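Local coordinates for 3-keto-5-aminohexanoate cleavage protein (PDB 3E02), which probably acts as a zinc-dependent beta-keto acid cleavage enzyme of the TIM-barrel type, with 3-keto-5-aminohexanoate as the likely substrate, at residues 12-17 and 32-37; 268-271 and 275-278. All coordinates share one frame; numbering follows the deposited sequence.

Contact 1: residues 12-17 and 32-37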
loop_
_atom_site.group_PDB
_atom_site.type_symbol
_atom_site.label_atom_id
_atom_site.label_comp_id
_atom_site.label_asym_id
_atom_site.label_seq_id
_atom_site.Cartn_x
_atom_site.Cartn_y
_atom_site.Cartn_z
ATOM N N CYS A 12 0.396 7.931 -28.369
ATOM C CA CYS A 12 0.224 6.731 -29.187
ATOM C C CYS A 12 1.584 6.190 -29.626
ATOM O O CYS A 12 2.308 6.868 -30.373
ATOM C CB CYS A 12 -0.618 6.988 -30.402
ATOM S SG CYS A 12 -0.847 5.475 -31.391
ATOM N N ALA A 13 1.911 4.985 -29.163
ATOM C CA ALA A 13 3.131 4.262 -29.539
ATOM C C ALA A 13 2.746 3.414 -30.757
ATOM O O ALA A 13 2.135 2.348 -30.645
ATOM C CB ALA A 13 3.659 3.433 -28.383
ATOM N N VAL A 14 3.127 3.910 -31.932
ATOM C CA VAL A 14 2.644 3.410 -33.230
ATOM C C VAL A 14 2.985 1.971 -33.635
ATOM O O VAL A 14 2.131 1.282 -34.188
ATOM C CB VAL A 14 3.067 4.414 -34.376
ATOM C CG1 VAL A 14 2.682 3.909 -35.778
ATOM C CG2 VAL A 14 2.429 5.800 -34.115
ATOM N N THR A 15 4.221 1.540 -33.389
ATOM C CA THR A 15 4.661 0.204 -33.822
ATOM C C THR A 15 5.678 -0.502 -32.932
ATOM O O THR A 15 5.595 -1.728 -32.776
ATOM C CB THR A 15 5.126 0.237 -35.295
ATOM O OG1 THR A 15 5.225 -1.104 -35.796
ATOM C CG2 THR A 15 6.454 1.006 -35.477
ATOM N N GLY A 16 6.634 0.229 -32.358
ATOM C CA GLY A 16 7.602 -0.386 -31.463
ATOM C C GLY A 16 8.546 -1.361 -32.133
ATOM O O GLY A 16 8.773 -1.306 -33.350
ATOM N N SER A 17 9.079 -2.255 -31.309
ATOM C CA SER A 17 10.007 -3.291 -31.728
ATOM C C SER A 17 9.788 -4.662 -31.064
ATOM O O SER A 17 10.589 -5.554 -31.332
ATOM C CB SER A 17 11.422 -2.808 -31.388
ATOM O OG SER A 17 11.589 -2.751 -29.979
ATOM N N GLU A 32 5.441 4.834 -44.900
ATOM C CA GLU A 32 4.135 5.324 -45.359
ATOM C C GLU A 32 3.009 4.860 -44.422
ATOM O O GLU A 32 2.077 5.622 -44.145
ATOM C CB GLU A 32 3.843 4.887 -46.804
ATOM C CG GLU A 32 4.755 5.515 -47.865
ATOM C CD GLU A 32 6.194 4.988 -47.872
ATOM O OE1 GLU A 32 6.441 3.791 -47.553
ATOM O OE2 GLU A 32 7.088 5.796 -48.190
ATOM N N GLU A 33 3.094 3.610 -43.962
ATOM C CA GLU A 33 2.143 3.065 -42.975
ATOM C C GLU A 33 2.257 3.802 -41.636
ATOM O O GLU A 33 1.239 4.075 -41.005
ATOM C CB GLU A 33 2.359 1.558 -42.762
ATOM C CG GLU A 33 1.930 0.721 -43.956
ATOM C CD GLU A 33 2.419 -0.725 -43.938
ATOM O OE1 GLU A 33 3.341 -1.085 -43.167
ATOM O OE2 GLU A 33 1.856 -1.515 -44.726
ATOM N N ILE A 34 3.490 4.107 -41.218
ATOM C CA ILE A 34 3.756 4.849 -39.981
ATOM C C ILE A 34 3.173 6.269 -40.046
ATOM O O ILE A 34 2.561 6.720 -39.079
ATOM C CB ILE A 34 5.269 4.838 -39.617
ATOM C CG1 ILE A 34 5.686 3.411 -39.226
ATOM C CG2 ILE A 34 5.565 5.815 -38.452
ATOM C CD1 ILE A 34 7.168 3.193 -39.122
ATOM N N VAL A 35 3.328 6.950 -41.188
ATOM C CA VAL A 35 2.734 8.282 -41.380
ATOM C C VAL A 35 1.202 8.206 -41.317
ATOM O O VAL A 35 0.577 8.978 -40.593
ATOM C CB VAL A 35 3.151 8.936 -42.716
ATOM C CG1 VAL A 35 2.400 10.276 -42.936
ATOM C CG2 VAL A 35 4.670 9.146 -42.763
ATOM N N LYS A 36 0.617 7.278 -42.078
ATOM C CA LYS A 36 -0.844 7.086 -42.142
ATOM C C LYS A 36 -1.415 6.794 -40.744
ATOM O O LYS A 36 -2.399 7.401 -40.319
ATOM C CB LYS A 36 -1.195 5.955 -43.126
ATOM C CG LYS A 36 -2.693 5.796 -43.417
ATOM C CD LYS A 36 -2.975 4.728 -44.498
ATOM N N GLU A 37 -0.756 5.893 -40.025
ATOM C CA GLU A 37 -1.159 5.520 -38.662
ATOM C C GLU A 37 -0.980 6.638 -37.635
ATOM O O GLU A 37 -1.868 6.853 -36.797
ATOM C CB GLU A 37 -0.430 4.241 -38.236
ATOM C CG GLU A 37 -1.068 3.025 -38.843
ATOM C CD GLU A 37 -2.372 2.684 -38.125
ATOM O OE1 GLU A 37 -2.303 2.274 -36.944
ATOM O OE2 GLU A 37 -3.457 2.886 -38.731
#
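Val-14 meets Glu-37 and Ile-34 through one methyl, CG1. Val-14 CG1 lies 4.0 Å from Glu-37 CB, so it touches the aliphatic root of that side chain and not its carboxylate. Val-14 CG1 is also 4.4 Å from Ile-34 CG2. Ile-34 O is about as near, so the methyl rests against the helix backbone as well as the two side chains. The torsion explains the reach: CG1 stands opposite the backbone N of Val-14 (chi1 176°). Beside it, Thr-15 CG2 and Ile-34 CD1 approach methyl to methyl at 4.3 Å.

No hydrogen bond crosses between the two segments. The polar ends are satisfied elsewhere. Thr-15 OG1 bonds to Pro-28 O and Arg-54 NE, while CG2 faces Ile-34. The Glu-37 chain bends at chi2 (-76°), and its carboxylate lies clear of the Val-14 methyl, at Asn-273 N and Ser-272 OG, where helix 273-286 starts. Asn-273 ND2 also bonds to Val-14 O, so this residue ties both segments together from outside.

This is the first step of a beta-alpha-beta unit of the barrel. The loop after strand 10-13 packs on helix 31-44. The Thr-15 side chain is about 4 Å from that of His-52, a zinc ligand, but about 8 Å from the zinc itself. The contact is made of methyl and methylene groups, while the hydrogen bonds nearby go to Pro-28, Arg-54, Ser-272 and Asn-273. The helix start beside the Glu-37 carboxylate would probably stabilise a negative charge there.

Contact 2: residues 268-271 and 275-278. With EDO (1,2-ethanediol), chain L.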
loop_
_atom_site.group_PDB
_atom_site.type_symbol
_atom_site.label_atom_id
_atom_site.label_comp_id
_atom_site.label_asym_id
_atom_site.label_seq_id
_atom_site.Cartn_x
_atom_site.Cartn_y
_atom_site.Cartn_z
ATOM N N GLN A 268 -9.868 -9.607 -30.302
ATOM C CA GLN A 268 -10.026 -8.804 -31.510
ATOM C C GLN A 268 -8.767 -7.997 -31.823
ATOM O O GLN A 268 -8.421 -7.081 -31.075
ATOM C CB GLN A 268 -11.211 -7.856 -31.320
ATOM C CG GLN A 268 -11.598 -7.055 -32.552
ATOM C CD GLN A 268 -12.556 -7.774 -33.442
ATOM O OE1 GLN A 268 -12.251 -8.111 -34.592
ATOM N NE2 GLN A 268 -13.735 -8.028 -32.915
ATOM N N LEU A 269 -8.099 -8.330 -32.932
ATOM C CA LEU A 269 -6.942 -7.565 -33.393
ATOM C C LEU A 269 -7.383 -6.156 -33.776
ATOM O O LEU A 269 -8.405 -5.994 -34.436
ATOM C CB LEU A 269 -6.297 -8.189 -34.636
ATOM C CG LEU A 269 -5.570 -9.518 -34.445
ATOM C CD1 LEU A 269 -5.246 -10.155 -35.800
ATOM C CD2 LEU A 269 -4.328 -9.270 -33.595
ATOM N N ALA A 270 -6.605 -5.159 -33.352
ATOM C CA ALA A 270 -6.849 -3.764 -33.702
ATOM C C ALA A 270 -6.417 -3.580 -35.146
ATOM O O ALA A 270 -5.296 -3.986 -35.500
ATOM C CB ALA A 270 -6.037 -2.814 -32.796
ATOM N N THR A 271 -7.286 -2.987 -35.970
ATOM C CA THR A 271 -6.963 -2.695 -37.372
ATOM C C THR A 271 -6.126 -1.419 -37.497
ATOM O O THR A 271 -5.495 -1.188 -38.522
ATOM C CB THR A 271 -8.232 -2.562 -38.243
ATOM O OG1 THR A 271 -9.027 -1.462 -37.780
ATOM C CG2 THR A 271 -9.064 -3.856 -38.190
ATOM N N GLU A 275 -8.090 3.034 -33.385
ATOM C CA GLU A 275 -9.101 2.327 -32.585
ATOM C C GLU A 275 -8.854 2.430 -31.088
ATOM O O GLU A 275 -9.785 2.684 -30.320
ATOM C CB GLU A 275 -9.209 0.855 -32.959
ATOM C CG GLU A 275 -9.801 0.627 -34.302
ATOM C CD GLU A 275 -10.050 -0.854 -34.570
ATOM O OE1 GLU A 275 -9.124 -1.657 -34.371
ATOM O OE2 GLU A 275 -11.179 -1.203 -34.970
ATOM N N GLN A 276 -7.605 2.225 -30.682
ATOM C CA GLN A 276 -7.231 2.315 -29.266
ATOM C C GLN A 276 -7.305 3.745 -28.743
ATOM O O GLN A 276 -7.746 3.958 -27.616
ATOM C CB GLN A 276 -5.840 1.739 -29.045
ATOM C CG GLN A 276 -5.768 0.214 -29.313
ATOM C CD GLN A 276 -4.339 -0.322 -29.224
ATOM O OE1 GLN A 276 -3.407 0.448 -29.084
ATOM N NE2 GLN A 276 -4.172 -1.639 -29.305
ATOM N N VAL A 277 -6.866 4.716 -29.552
ATOM C CA VAL A 277 -6.934 6.137 -29.164
ATOM C C VAL A 277 -8.409 6.519 -28.964
ATOM O O VAL A 277 -8.771 7.092 -27.921
ATOM C CB VAL A 277 -6.226 7.070 -30.197
ATOM C CG1 VAL A 277 -6.415 8.578 -29.825
ATOM C CG2 VAL A 277 -4.738 6.727 -30.297
ATOM N N ARG A 278 -9.261 6.135 -29.918
ATOM C CA ARG A 278 -10.699 6.406 -29.801
ATOM C C ARG A 278 -11.290 5.783 -28.539
ATOM O O ARG A 278 -12.060 6.455 -27.824
ATOM C CB ARG A 278 -11.480 5.942 -31.042
ATOM C CG ARG A 278 -11.283 6.856 -32.243
ATOM C CD ARG A 278 -12.327 6.641 -33.288
ATOM N NE ARG A 278 -12.248 5.328 -33.916
ATOM C CZ ARG A 278 -11.420 4.988 -34.913
ATOM N NH1 ARG A 278 -10.564 5.845 -35.462
ATOM N NH2 ARG A 278 -11.465 3.748 -35.388
HETATM C C1 EDO L . -13.949 1.769 -32.856
HETATM O O1 EDO L . -13.697 1.592 -34.261
HETATM C C2 EDO L . -12.902 2.710 -32.259
HETATM O O2 EDO L . -12.345 2.309 -31.000
HETATM O O HOH W 1 -10.521 -4.172 -34.043
HETATM O O HOH W 2 -11.720 -2.256 -37.298
#
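Leu-269 reaches Glu-275 through a water. This water donates to Leu-269 O (2.8 Å) and to Glu-275 OE1 (2.9 Å). Next, Ala-270 turns its methyl toward helix 273-286. Ala-270 CB lies 3.7 Å from Glu-275 OE1, and it also packs against Gln-276 NE2 at 4.1 Å. That amide is held from elsewhere, with NE2 bonded to Ser-261 O and Tyr-263 O. Thr-271 then makes the direct bond: its backbone N donates to Glu-275 OE1 at 2.8 Å. The bond is bent (145°), and the N-H comes from above the carboxylate plane, 44° out of it. A second water donates to Glu-275 OE2 and is hydrogen-bonded to Thr-271 OG1.

The Glu-275 chain runs extended beyond CG, and this brings the carboxylate to the backbone of Ala-270 and Thr-271, ahead of the helix. On the helix side, an ethanediol, likely a crystallisation additive, donates from O2 to Glu-275 O. Arg-278 NH2 gives a weak bond of 3.3 Å to O1 of the ethanediol.

One carboxylate thus pins the backbone between strand 268-269 and the helix. OE1 takes both a peptide N-H and a water, which would probably favour the charged form of Glu-275.

In the fold
Contact 1 comes first along the chain, and contact 2 lies near its end. Their centres are about 13 Å apart, and they touch where Cys-12 CB packs on Val-277 CG2 at 4.1 Å. Contact 1 belongs to the first beta-alpha-beta unit of the barrel. Contact 2 belongs to the late part of the chain, where strand 268-269 leads into helix 273-286. That helix lies beside helix 31-44, and strands 10-13 and 253-256 pair in parallel. The two contacts therefore lie where the first and last parts of the barrel meet. Glu-259, a zinc ligand, follows strand 253-256, so this closure adjoins the metal site.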